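Local coordinates for 5-formyl-3-hydroxy-2-methylpyridine 4-carboxylate 5-dehydrogenase (Mesorhizobium japonicum MAFF 303099, PDB 4OM8), which oxidises 5-formyl-3-hydroxy-2-methylpyridine-4-carboxylate with NAD+ in the degradation of vitamin B6, and can also reduce it with NADH to 4-pyridoxate, at residues A[35-38]-A[39-42]; A[119-122]-A[123-126]; A[206-209]-A[210-213]; A[242-245]-A[246-249]. All coordinates share one frame; numbering follows the deposited sequence. Where two conformers were deposited one is given.

Contact 1: residues A[35-38]-A[39-42]; sequences PAAI and ERAR
Ala37 O takes the amide of Ala41 at 2.9 Å (N to O), the shortest backbone bond in the first two turns of helix 35-54. The same i to i+4 pattern runs from Glu39 N to Pro35 O and from Arg40 N to Ala36 O, and continues with a weak bond from Arg42 N to Ile38 O. Ala41 CB sits 3.3 Å from Ala37 O, close against the carbonyl that its own amide engages.

On the outer side Arg40 folds back along the helix. CG stands anti to the carbonyl carbon and the chain bends at chi3 (-65°), which carries the guanidinium over the preceding turn: Ala36 O lies 3.5 Å from its plane, over the centre, and NH1 meets Ala36 CB at 3.5 Å. Arg40 was modelled in two conformers, so this packing describes one of them. Ile38 and Arg42 run side by side in the same direction, CG2 of Ile38 being 3.9 Å from NH2 of Arg42.

On the side facing the sheet, Ala41 rests on Leu10 and Phe69, while Ala37 touches both Asp32, an NAD+-binding residue, and the dinucleotide itself. This is the helix of a Rossmann beta-alpha-beta unit, between strands 27-31 and 66-70, starting beside the bound cofactor.

Contact 2: residues A[119-122]-A[123-126]; sequences PITK and LQAH
A single short helix, 120-123, in the Rossmann-type NAD-binding domain is the setting here, with Pro119 at its N-cap position, followed by the loop that leads to strand 133-137. Leu123 N bonds to Pro119 O and Gln124 N to Ile120 O, the latter at 3.0 Å. Next, Ala125 N donates to Lys122 O, three residues back, at 3.2 Å.

That same Lys122 O has further company. CD2 of the His126 ring comes edge-on, near the ring plane, to 3.2 Å from it, and a water bridges Lys122 O to His126 NE2, 2.8 Å from the NE2. On another side of the turn Gln124 puts CG between its backbone N and carbonyl carbon (chi1 66°), which brings the amide back over the previous turn, with OE1 3.5 Å from Thr121 CA. A second water, 2.8 Å from Thr121 O, also donates to Gln124 OE1.

The Gln124 amide is held from beyond the turn too, OE1 by Lys155 N and NE2 by Thr156 OG1. With an alanine here, Lys155 N and Thr156 OG1 would probably lose these partners, and the bridging water its second acceptor.

At the start of the helix Asp181 accepts from Ile120 N and bonds Thr121 OG1. Leu123, its CD1 4.2 Å from Ile120 CD1, packs on Lys94 and Tyr98 of helix 91-102 and on Met133 of strand 133-137.

Contact 3: residues A[206-209]-A[210-213]; sequences VIDP and EDLD
Ile207 and Asp208 are in extended conformation, and the chain turns into helix 209-226 at Pro209, with Asp208 at the N-cap position. Asp208 O takes Leu212 N at 2.9 Å, and Pro209 O takes Asp213 N at 3.1 Å. The Asp208 side chain makes no capping bond.

Ile207 reaches forward under this first turn: with CG1 anti to the backbone N (chi1 -173°), CG1 comes to 3.6 Å from Asp211 CB and CD1 to 3.5 Å from Leu212 N. Its CG2 branch meets Leu212 CB, the two side chains crossing at about a right angle. Cutting the side chain back to that of an alanine is likely to open a gap beneath the turn and take the CG2 contact from Leu212, at a place where Ile207 also packs on Val177 of the second subunit.

Asp208 and Asp211 run alongside each other, their carboxylate planes 29° apart. A water joins Asp208 N to Asp211 OD2, lying 2.8 Å from that oxygen. Glu210, bent at chi2 (-85°), curls back so that OE2 lies 3.5 Å from Asp208 CB. The ion pair from Asp208 to Lys179 of the second subunit is long and weak.

Three acidic groups thus gather at the helix start, OD2 of Asp208 standing 4.1 Å from OD2 of Asp211. Water and the helix amino end probably temper their mutual repulsion.

Contact 4: residues A[242-245]-A[246-249]; sequences KSVS and SFLN
Val244 and Leu248, one turn apart on helix 238-251 of the C-terminal domain, lie side by side and point the same way, CG1 of Val244 4.1 Å from CD2 of Leu248. Val244 CG1 and Leu248 CG are both anti to their backbone N, and the two side chains make one apolar patch; both pack on Tyr192 of the second subunit. Phe247 approaches the valine from another side, its CZ 4.2 Å from Val244 CG1.

The phenyl ring is turned back along the helix because CG sits between the backbone N and carbonyl carbon (chi1 67°). Further round the helix, Asn249 lies by Ser245, ND2 3.7 Å from CB, while ND2 donates to Asp257 O of the second subunit and Ser245 OG bonds to Tyr241 O. Regular bonds link Ser246 N to Lys242 O and Asn249 N to Ser245 O.

Val244 O accepts two amides. It receives Leu248 N at 2.8 Å and Phe247 N at 3.1 Å; over one face of the Phe247 ring, displaced toward the rim, the same oxygen stands 3.4 Å from the ring plane.

The four contacts follow one another along the chain, each a local turn at or within a helix. Contacts 1 and 2 belong to the NAD-binding domain, their centres about 29 Å apart: helix 35-54 joins strands 27-31 and 66-70 at one end of the sheet, while helix 120-123 comes between 110-113 and 133-137. Contacts 3 and 4 lie in the C-terminal domain on helices 209-226 and 238-251, about 24 Å apart between centres, and both touch the second subunit. Contacts 1 and 4, some 51 Å apart between centres, lie on opposite sides of the chain's centre. Contact 1 thus borders the cofactor, while contacts 3 and 4 belong to the dimer interface.

Contact 1: residues A[35-38]-A[39-42]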
ATOM      1  N   PRO A  35      18.903  25.213 -19.254  1.00 17.36           N
ATOM      2  CA  PRO A  35      18.943  26.306 -18.271  1.00 16.28           C
ATOM      3  C   PRO A  35      17.641  26.467 -17.484  1.00 15.36           C
ATOM      4  O   PRO A  35      17.690  26.706 -16.271  1.00 19.17           O
ATOM      5  CB  PRO A  35      19.221  27.539 -19.139  1.00 17.65           C
ATOM      6  CG  PRO A  35      20.025  26.995 -20.276  1.00 18.39           C
ATOM      7  CD  PRO A  35      19.434  25.631 -20.565  1.00 18.20           C
ATOM      8  N   ALA A  36      16.498  26.331 -18.149  1.00 19.24           N
ATOM      9  CA  ALA A  36      15.209  26.434 -17.475  1.00 20.46           C
ATOM     10  C   ALA A  36      15.081  25.401 -16.351  1.00 19.97           C
ATOM     11  O   ALA A  36      14.464  25.666 -15.317  1.00 22.43           O
ATOM     12  CB  ALA A  36      14.075  26.275 -18.474  1.00 22.71           C
ATOM     13  N   ALA A  37      15.664  24.226 -16.560  1.00 16.12           N
ATOM     14  CA  ALA A  37      15.639  23.169 -15.552  1.00 15.50           C
ATOM     15  C   ALA A  37      16.493  23.509 -14.336  1.00 20.01           C
ATOM     16  O   ALA A  37      16.109  23.226 -13.194  1.00 23.75           O
ATOM     17  CB  ALA A  37      16.100  21.861 -16.162  1.00 13.61           C
ATOM     18  N   ILE A  38      17.657  24.103 -14.575  1.00 16.04           N
ATOM     19  CA  ILE A  38      18.547  24.466 -13.483  1.00 16.17           C
ATOM     20  C   ILE A  38      17.878  25.525 -12.612  1.00 23.10           C
ATOM     21  O   ILE A  38      17.922  25.444 -11.386  1.00 24.57           O
ATOM     22  CB  ILE A  38      19.904  24.961 -14.006  1.00 18.25           C
ATOM     23  CG1 ILE A  38      20.640  23.795 -14.668  1.00 17.90           C
ATOM     24  CG2 ILE A  38      20.741  25.537 -12.863  1.00 20.88           C
ATOM     25  CD1 ILE A  38      22.069  24.099 -15.095  1.00 22.55           C
ATOM     26  N   GLU A  39      17.218  26.494 -13.239  1.00 20.44           N
ATOM     27  CA  GLU A  39      16.521  27.561 -12.517  0.51 24.51           C
ATOM     28  C   GLU A  39      15.373  27.012 -11.671  1.00 25.00           C
ATOM     29  O   GLU A  39      15.180  27.402 -10.520  1.00 28.62           O
ATOM     30  CB  GLU A  39      15.979  28.606 -13.497  0.51 24.73           C
ATOM     31  CG  GLU A  39      17.045  29.281 -14.345  0.51 22.91           C
ATOM     32  CD  GLU A  39      16.458  30.085 -15.491  0.51 30.98           C
ATOM     33  OE1 GLU A  39      15.250  30.408 -15.437  0.51 33.71           O
ATOM     34  OE2 GLU A  39      17.203  30.379 -16.451  0.51 24.41           O
ATOM     35  N   ARG A  40      14.592  26.116 -12.268  1.00 23.60           N
ATOM     36  CA  ARG A  40      13.480  25.494 -11.549  0.60 23.58           C
ATOM     37  C   ARG A  40      14.010  24.691 -10.365  1.00 23.22           C
ATOM     38  O   ARG A  40      13.398  24.666  -9.293  1.00 22.75           O
ATOM     39  CB  ARG A  40      12.650  24.597 -12.476  0.60 25.50           C
ATOM     40  CG  ARG A  40      11.757  25.352 -13.465  0.60 26.31           C
ATOM     41  CD  ARG A  40      10.736  24.428 -14.140  0.60 24.54           C
ATOM     42  NE  ARG A  40      11.370  23.423 -14.992  0.60 26.47           N
ATOM     43  CZ  ARG A  40      11.665  23.604 -16.275  0.60 23.14           C
ATOM     44  NH1 ARG A  40      11.382  24.755 -16.869  0.60 28.63           N
ATOM     45  NH2 ARG A  40      12.244  22.632 -16.968  0.60 25.06           N
ATOM     46  N   ALA A  41      15.161  24.056 -10.550  1.00 17.95           N
ATOM     47  CA  ALA A  41      15.754  23.233  -9.509  1.00 16.86           C
ATOM     48  C   ALA A  41      16.156  24.035  -8.275  1.00 23.36           C
ATOM     49  O   ALA A  41      16.192  23.500  -7.176  1.00 20.99           O
ATOM     50  CB  ALA A  41      16.964  22.478 -10.066  1.00 21.00           C
ATOM     51  N   ARG A  42      16.454  25.320  -8.446  1.00 30.62           N
ATOM     52  CA  ARG A  42      16.820  26.139  -7.290  1.00 27.36           C
ATOM     53  C   ARG A  42      15.657  26.296  -6.319  1.00 24.93           C
ATOM     54  O   ARG A  42      15.828  26.100  -5.124  1.00 22.82           O
ATOM     55  CB  ARG A  42      17.336  27.505  -7.729  1.00 36.43           C
ATOM     56  CG  ARG A  42      18.647  27.397  -8.467  1.00 23.90           C
ATOM     57  CD  ARG A  42      19.359  28.722  -8.583  1.00 34.22           C
ATOM     58  NE  ARG A  42      20.394  28.632  -9.602  1.00 32.05           N
ATOM     59  CZ  ARG A  42      21.577  28.056  -9.424  1.00 29.63           C
ATOM     60  NH1 ARG A  42      21.903  27.527  -8.249  1.00 30.25           N
ATOM     61  NH2 ARG A  42      22.439  28.020 -10.421  1.00 23.30           N
TER

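Contact 2: residues A[119-122]-A[123-126]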
ATOM      1  N   PRO A 119      16.786  -1.928 -18.442  1.00 13.44           N
ATOM      2  CA  PRO A 119      17.642  -2.874 -17.720  1.00 12.23           C
ATOM      3  C   PRO A 119      19.044  -2.332 -17.507  1.00 11.42           C
ATOM      4  O   PRO A 119      19.626  -1.724 -18.415  1.00 11.93           O
ATOM      5  CB  PRO A 119      17.681  -4.104 -18.638  1.00 15.19           C
ATOM      6  CG  PRO A 119      16.502  -3.969 -19.523  1.00 21.81           C
ATOM      7  CD  PRO A 119      16.224  -2.506 -19.675  1.00 14.24           C
ATOM      8  N   ILE A 120      19.575  -2.537 -16.309  1.00 11.44           N
ATOM      9  CA  ILE A 120      20.935  -2.094 -16.017  1.00  9.98           C
ATOM     10  C   ILE A 120      21.891  -2.821 -16.956  1.00 11.03           C
ATOM     11  O   ILE A 120      22.907  -2.276 -17.379  1.00 11.74           O
ATOM     12  CB  ILE A 120      21.308  -2.361 -14.541  1.00  9.60           C
ATOM     13  CG1 ILE A 120      20.263  -1.731 -13.600  1.00 10.23           C
ATOM     14  CG2 ILE A 120      22.687  -1.816 -14.222  1.00 11.00           C
ATOM     15  CD1 ILE A 120      19.925  -0.269 -13.914  1.00 12.51           C
ATOM     16  N   THR A 121      21.530  -4.052 -17.313  1.00 11.43           N
ATOM     17  CA  THR A 121      22.338  -4.850 -18.233  1.00 15.00           C
ATOM     18  C   THR A 121      22.489  -4.176 -19.602  1.00 12.78           C
ATOM     19  O   THR A 121      23.565  -4.246 -20.231  1.00 13.98           O
ATOM     20  CB  THR A 121      21.722  -6.239 -18.396  1.00 12.50           C
ATOM     21  OG1 THR A 121      21.770  -6.904 -17.132  1.00 14.04           O
ATOM     22  CG2 THR A 121      22.475  -7.062 -19.437  1.00 17.71           C
ATOM     23  N   LYS A 122      21.433  -3.507 -20.056  1.00 12.62           N
ATOM     24  CA  LYS A 122      21.512  -2.755 -21.305  1.00 13.14           C
ATOM     25  C   LYS A 122      22.307  -1.468 -21.139  1.00 16.20           C
ATOM     26  O   LYS A 122      23.144  -1.130 -21.975  1.00 15.15           O
ATOM     27  CB  LYS A 122      20.117  -2.433 -21.831  1.00 13.84           C
ATOM     28  CG  LYS A 122      19.434  -3.602 -22.500  1.00 18.54           C
ATOM     29  CD  LYS A 122      18.140  -3.166 -23.157  1.00 24.81           C
ATOM     30  CE  LYS A 122      17.413  -4.369 -23.744  1.00 38.84           C
ATOM     31  NZ  LYS A 122      16.194  -3.964 -24.491  1.00 38.18           N
ATOM     32  N   LEU A 123      22.061  -0.759 -20.044  1.00 12.01           N
ATOM     33  CA  LEU A 123      22.726   0.522 -19.818  1.00 11.64           C
ATOM     34  C   LEU A 123      24.240   0.373 -19.751  1.00 14.33           C
ATOM     35  O   LEU A 123      24.970   1.192 -20.312  1.00 13.33           O
ATOM     36  CB  LEU A 123      22.204   1.167 -18.536  1.00 11.41           C
ATOM     37  CG  LEU A 123      20.740   1.618 -18.616  1.00 10.60           C
ATOM     38  CD1 LEU A 123      20.298   2.212 -17.281  1.00 14.03           C
ATOM     39  CD2 LEU A 123      20.566   2.628 -19.746  1.00 13.17           C
ATOM     40  N   GLN A 124      24.720  -0.684 -19.095  1.00 14.43           N
ATOM     41  CA  GLN A 124      26.153  -0.787 -18.831  1.00 10.71           C
ATOM     42  C   GLN A 124      26.928  -1.221 -20.078  1.00 13.28           C
ATOM     43  O   GLN A 124      28.166  -1.144 -20.108  1.00 17.06           O
ATOM     44  CB  GLN A 124      26.431  -1.726 -17.651  1.00 12.35           C
ATOM     45  CG  GLN A 124      26.075  -3.180 -17.907  1.00 11.80           C
ATOM     46  CD  GLN A 124      26.033  -4.024 -16.640  1.00 10.73           C
ATOM     47  OE1 GLN A 124      25.434  -5.102 -16.638  1.00 14.05           O
ATOM     48  NE2 GLN A 124      26.676  -3.558 -15.570  1.00 11.65           N
ATOM     49  N   ALA A 125      26.212  -1.618 -21.126  1.00 13.17           N
ATOM     50  CA  ALA A 125      26.858  -1.908 -22.405  1.00 14.98           C
ATOM     51  C   ALA A 125      27.393  -0.628 -23.056  1.00 20.07           C
ATOM     52  O   ALA A 125      28.090  -0.685 -24.070  1.00 22.07           O
ATOM     53  CB  ALA A 125      25.886  -2.616 -23.341  1.00 15.33           C
ATOM     54  N   HIS A 126      27.079   0.524 -22.466  1.00 15.77           N
ATOM     55  CA  HIS A 126      27.402   1.810 -23.085  1.00 15.90           C
ATOM     56  C   HIS A 126      28.424   2.626 -22.312  1.00 16.21           C
ATOM     57  O   HIS A 126      28.536   3.834 -22.523  1.00 18.10           O
ATOM     58  CB  HIS A 126      26.132   2.637 -23.266  1.00 16.87           C
ATOM     59  CG  HIS A 126      25.132   2.004 -24.177  1.00 18.93           C
ATOM     60  ND1 HIS A 126      25.183   2.146 -25.549  1.00 21.02           N
ATOM     61  CD2 HIS A 126      24.073   1.205 -23.919  1.00 17.73           C
ATOM     62  CE1 HIS A 126      24.188   1.469 -26.093  1.00 27.60           C
ATOM     63  NE2 HIS A 126      23.499   0.887 -25.126  1.00 24.74           N
TER
HETATM   64  O   HOH W   1      25.670  -6.039 -19.754  1.00 24.27           O
HETATM   65  O   HOH W   2      21.858  -1.413 -24.919  1.00 24.43           O

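Contact 3: residues A[206-209]-A[210-213]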
ATOM      1  N   VAL A 206     -16.798  -2.614 -11.391  1.00 12.72           N
ATOM      2  CA  VAL A 206     -16.961  -3.192 -10.063  1.00 11.17           C
ATOM      3  C   VAL A 206     -17.011  -2.084  -9.016  1.00 11.24           C
ATOM      4  O   VAL A 206     -17.654  -2.236  -7.988  1.00 11.82           O
ATOM      5  CB  VAL A 206     -15.832  -4.209  -9.751  1.00 11.32           C
ATOM      6  CG1 VAL A 206     -15.964  -4.781  -8.334  1.00 11.81           C
ATOM      7  CG2 VAL A 206     -15.843  -5.342 -10.797  1.00 15.13           C
ATOM      8  N   ILE A 207     -16.361  -0.953  -9.283  1.00 13.33           N
ATOM      9  CA  ILE A 207     -16.245   0.090  -8.260  1.00 11.85           C
ATOM     10  C   ILE A 207     -15.863   1.420  -8.912  1.00 11.96           C
ATOM     11  O   ILE A 207     -15.089   1.435  -9.875  1.00 13.05           O
ATOM     12  CB  ILE A 207     -15.210  -0.333  -7.174  1.00 10.06           C
ATOM     13  CG1 ILE A 207     -15.189   0.639  -5.999  1.00 10.74           C
ATOM     14  CG2 ILE A 207     -13.793  -0.506  -7.774  1.00 13.05           C
ATOM     15  CD1 ILE A 207     -14.372   0.101  -4.803  1.00 14.23           C
ATOM     16  N   ASP A 208     -16.438   2.520  -8.419  1.00 12.92           N
ATOM     17  CA  ASP A 208     -16.097   3.861  -8.916  1.00 11.48           C
ATOM     18  C   ASP A 208     -14.656   4.191  -8.528  1.00 12.59           C
ATOM     19  O   ASP A 208     -14.172   3.709  -7.508  1.00 12.17           O
ATOM     20  CB  ASP A 208     -17.069   4.916  -8.367  1.00 11.37           C
ATOM     21  CG  ASP A 208     -18.460   4.806  -8.977  1.00 16.51           C
ATOM     22  OD1 ASP A 208     -18.591   4.233 -10.075  1.00 20.17           O
ATOM     23  OD2 ASP A 208     -19.424   5.282  -8.343  1.00 16.33           O
ATOM     24  N   PRO A 209     -13.955   5.005  -9.336  1.00 12.78           N
ATOM     25  CA  PRO A 209     -12.517   5.190  -9.089  1.00 12.05           C
ATOM     26  C   PRO A 209     -12.222   5.859  -7.747  1.00 11.25           C
ATOM     27  O   PRO A 209     -11.232   5.493  -7.113  1.00 12.20           O
ATOM     28  CB  PRO A 209     -12.062   6.075 -10.254  1.00 14.70           C
ATOM     29  CG  PRO A 209     -13.303   6.711 -10.777  1.00 12.87           C
ATOM     30  CD  PRO A 209     -14.406   5.715 -10.545  1.00 15.35           C
ATOM     31  N   GLU A 210     -13.065   6.790  -7.307  1.00 11.61           N
ATOM     32  CA  GLU A 210     -12.797   7.428  -6.018  1.00 14.37           C
ATOM     33  C   GLU A 210     -13.022   6.444  -4.874  1.00 12.37           C
ATOM     34  O   GLU A 210     -12.352   6.524  -3.838  1.00 11.99           O
ATOM     35  CB  GLU A 210     -13.648   8.690  -5.829  1.00 16.35           C
ATOM     36  CG  GLU A 210     -15.120   8.447  -5.596  1.00 15.11           C
ATOM     37  CD  GLU A 210     -15.925   8.281  -6.878  1.00 14.87           C
ATOM     38  OE1 GLU A 210     -17.150   8.515  -6.816  1.00 20.80           O
ATOM     39  OE2 GLU A 210     -15.355   7.928  -7.934  1.00 15.46           O
ATOM     40  N   ASP A 211     -13.948   5.504  -5.056  1.00 11.03           N
ATOM     41  CA  ASP A 211     -14.187   4.475  -4.046  1.00 10.42           C
ATOM     42  C   ASP A 211     -13.089   3.408  -4.052  1.00 10.61           C
ATOM     43  O   ASP A 211     -12.733   2.869  -3.007  1.00 11.60           O
ATOM     44  CB  ASP A 211     -15.548   3.825  -4.265  1.00 13.51           C
ATOM     45  CG  ASP A 211     -16.690   4.790  -4.046  1.00 17.00           C
ATOM     46  OD1 ASP A 211     -16.500   5.791  -3.315  1.00 15.66           O
ATOM     47  OD2 ASP A 211     -17.780   4.555  -4.613  1.00 14.22           O
ATOM     48  N   LEU A 212     -12.564   3.102  -5.234  1.00 12.19           N
ATOM     49  CA  LEU A 212     -11.374   2.267  -5.338  1.00 10.54           C
ATOM     50  C   LEU A 212     -10.263   2.869  -4.466  1.00 10.06           C
ATOM     51  O   LEU A 212      -9.615   2.173  -3.679  1.00 11.50           O
ATOM     52  CB  LEU A 212     -10.923   2.167  -6.808  1.00 10.76           C
ATOM     53  CG  LEU A 212      -9.717   1.310  -7.217  1.00 14.05           C
ATOM     54  CD1 LEU A 212      -8.355   1.906  -6.810  1.00 15.79           C
ATOM     55  CD2 LEU A 212      -9.866  -0.118  -6.717  1.00 13.95           C
ATOM     56  N   ASP A 213     -10.045   4.171  -4.606  1.00  9.19           N
ATOM     57  CA  ASP A 213      -8.985   4.821  -3.847  1.00 10.18           C
ATOM     58  C   ASP A 213      -9.244   4.778  -2.339  1.00 10.29           C
ATOM     59  O   ASP A 213      -8.333   4.489  -1.575  1.00 10.43           O
ATOM     60  CB  ASP A 213      -8.788   6.256  -4.332  1.00 11.72           C
ATOM     61  CG  ASP A 213      -7.958   6.318  -5.607  1.00 12.41           C
ATOM     62  OD1 ASP A 213      -7.660   5.241  -6.177  1.00 11.93           O
ATOM     63  OD2 ASP A 213      -7.606   7.442  -6.033  1.00 13.86           O
TER
HETATM   64  O   HOH W   3     -18.483   2.260  -6.098  1.00 13.09           O
HETATM   65  O   HOH W   4     -19.197   6.682  -5.894  1.00 21.47           O

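Contact 4: residues A[242-245]-A[246-249]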
ATOM      1  N   LYS A 242      -2.662 -19.578   1.899  1.00 10.61           N
ATOM      2  CA  LYS A 242      -2.757 -20.766   1.046  1.00 10.99           C
ATOM      3  C   LYS A 242      -4.208 -21.040   0.613  1.00 10.51           C
ATOM      4  O   LYS A 242      -4.492 -21.166  -0.579  1.00 12.14           O
ATOM      5  CB  LYS A 242      -2.174 -21.985   1.772  1.00 11.30           C
ATOM      6  CG  LYS A 242      -2.417 -23.334   1.091  1.00 11.74           C
ATOM      7  CD  LYS A 242      -1.766 -24.451   1.903  1.00 13.35           C
ATOM      8  CE  LYS A 242      -2.141 -25.828   1.363  1.00 17.34           C
ATOM      9  NZ  LYS A 242      -1.432 -26.909   2.138  1.00 20.56           N
ATOM     10  N   SER A 243      -5.116 -21.121   1.579  1.00 10.81           N
ATOM     11  CA  SER A 243      -6.511 -21.438   1.284  1.00 12.87           C
ATOM     12  C   SER A 243      -7.130 -20.445   0.322  1.00 11.65           C
ATOM     13  O   SER A 243      -7.791 -20.832  -0.642  1.00 15.74           O
ATOM     14  CB  SER A 243      -7.332 -21.466   2.574  1.00 17.59           C
ATOM     15  OG  SER A 243      -6.861 -22.470   3.449  1.00 37.33           O
ATOM     16  N   VAL A 244      -6.919 -19.160   0.581  1.00 10.77           N
ATOM     17  CA  VAL A 244      -7.545 -18.138  -0.248  1.00 11.44           C
ATOM     18  C   VAL A 244      -6.875 -18.021  -1.611  1.00 13.01           C
ATOM     19  O   VAL A 244      -7.555 -17.976  -2.640  1.00 12.17           O
ATOM     20  CB  VAL A 244      -7.532 -16.777   0.447  1.00  9.95           C
ATOM     21  CG1 VAL A 244      -8.122 -15.708  -0.460  1.00 10.82           C
ATOM     22  CG2 VAL A 244      -8.330 -16.867   1.740  1.00 15.61           C
ATOM     23  N   SER A 245      -5.545 -17.988  -1.631  1.00 11.48           N
ATOM     24  CA  SER A 245      -4.843 -17.802  -2.898  1.00 10.22           C
ATOM     25  C   SER A 245      -5.082 -18.987  -3.827  1.00 10.48           C
ATOM     26  O   SER A 245      -5.002 -18.833  -5.047  1.00 12.32           O
ATOM     27  CB  SER A 245      -3.342 -17.574  -2.681  1.00 13.54           C
ATOM     28  OG  SER A 245      -2.678 -18.751  -2.256  1.00 11.15           O
ATOM     29  N   SER A 246      -5.409 -20.150  -3.263  1.00 10.56           N
ATOM     30  CA  SER A 246      -5.668 -21.347  -4.061  0.53 12.58           C
ATOM     31  C   SER A 246      -6.798 -21.150  -5.074  1.00 19.12           C
ATOM     32  O   SER A 246      -6.804 -21.780  -6.134  1.00 21.71           O
ATOM     33  CB  SER A 246      -5.979 -22.548  -3.152  0.53 13.11           C
ATOM     34  OG  SER A 246      -7.242 -22.449  -2.507  0.53 15.20           O
ATOM     35  N   PHE A 247      -7.764 -20.294  -4.751  1.00 13.69           N
ATOM     36  CA  PHE A 247      -8.816 -20.003  -5.724  1.00 17.35           C
ATOM     37  C   PHE A 247      -8.767 -18.558  -6.197  1.00 13.82           C
ATOM     38  O   PHE A 247      -9.159 -18.272  -7.328  1.00 15.91           O
ATOM     39  CB  PHE A 247     -10.212 -20.330  -5.164  1.00 14.83           C
ATOM     40  CG  PHE A 247     -10.651 -19.444  -4.033  1.00 17.74           C
ATOM     41  CD1 PHE A 247     -11.292 -18.235  -4.278  1.00 16.32           C
ATOM     42  CD2 PHE A 247     -10.455 -19.840  -2.723  1.00 17.69           C
ATOM     43  CE1 PHE A 247     -11.701 -17.430  -3.238  1.00 17.15           C
ATOM     44  CE2 PHE A 247     -10.870 -19.045  -1.672  1.00 19.94           C
ATOM     45  CZ  PHE A 247     -11.490 -17.837  -1.927  1.00 20.03           C
ATOM     46  N   LEU A 248      -8.272 -17.639  -5.370  1.00 11.21           N
ATOM     47  CA  LEU A 248      -8.329 -16.233  -5.767  1.00 12.09           C
ATOM     48  C   LEU A 248      -7.260 -15.886  -6.808  1.00  9.83           C
ATOM     49  O   LEU A 248      -7.522 -15.082  -7.699  1.00 11.00           O
ATOM     50  CB  LEU A 248      -8.220 -15.311  -4.546  1.00 12.82           C
ATOM     51  CG  LEU A 248      -8.448 -13.814  -4.798  1.00 13.45           C
ATOM     52  CD1 LEU A 248      -9.776 -13.600  -5.527  1.00 17.00           C
ATOM     53  CD2 LEU A 248      -8.434 -13.024  -3.502  1.00 13.73           C
ATOM     54  N   ASN A 249      -6.062 -16.468  -6.715  1.00  9.94           N
ATOM     55  CA  ASN A 249      -5.045 -16.210  -7.743  1.00  9.75           C
ATOM     56  C   ASN A 249      -5.556 -16.544  -9.135  1.00 11.26           C
ATOM     57  O   ASN A 249      -5.254 -15.848 -10.104  1.00 11.77           O
ATOM     58  CB  ASN A 249      -3.752 -17.003  -7.494  1.00 10.41           C
ATOM     59  CG  ASN A 249      -2.855 -16.365  -6.444  1.00  9.90           C
ATOM     60  OD1 ASN A 249      -3.084 -15.239  -5.999  1.00 10.38           O
ATOM     61  ND2 ASN A 249      -1.818 -17.093  -6.045  1.00 10.15           N
TER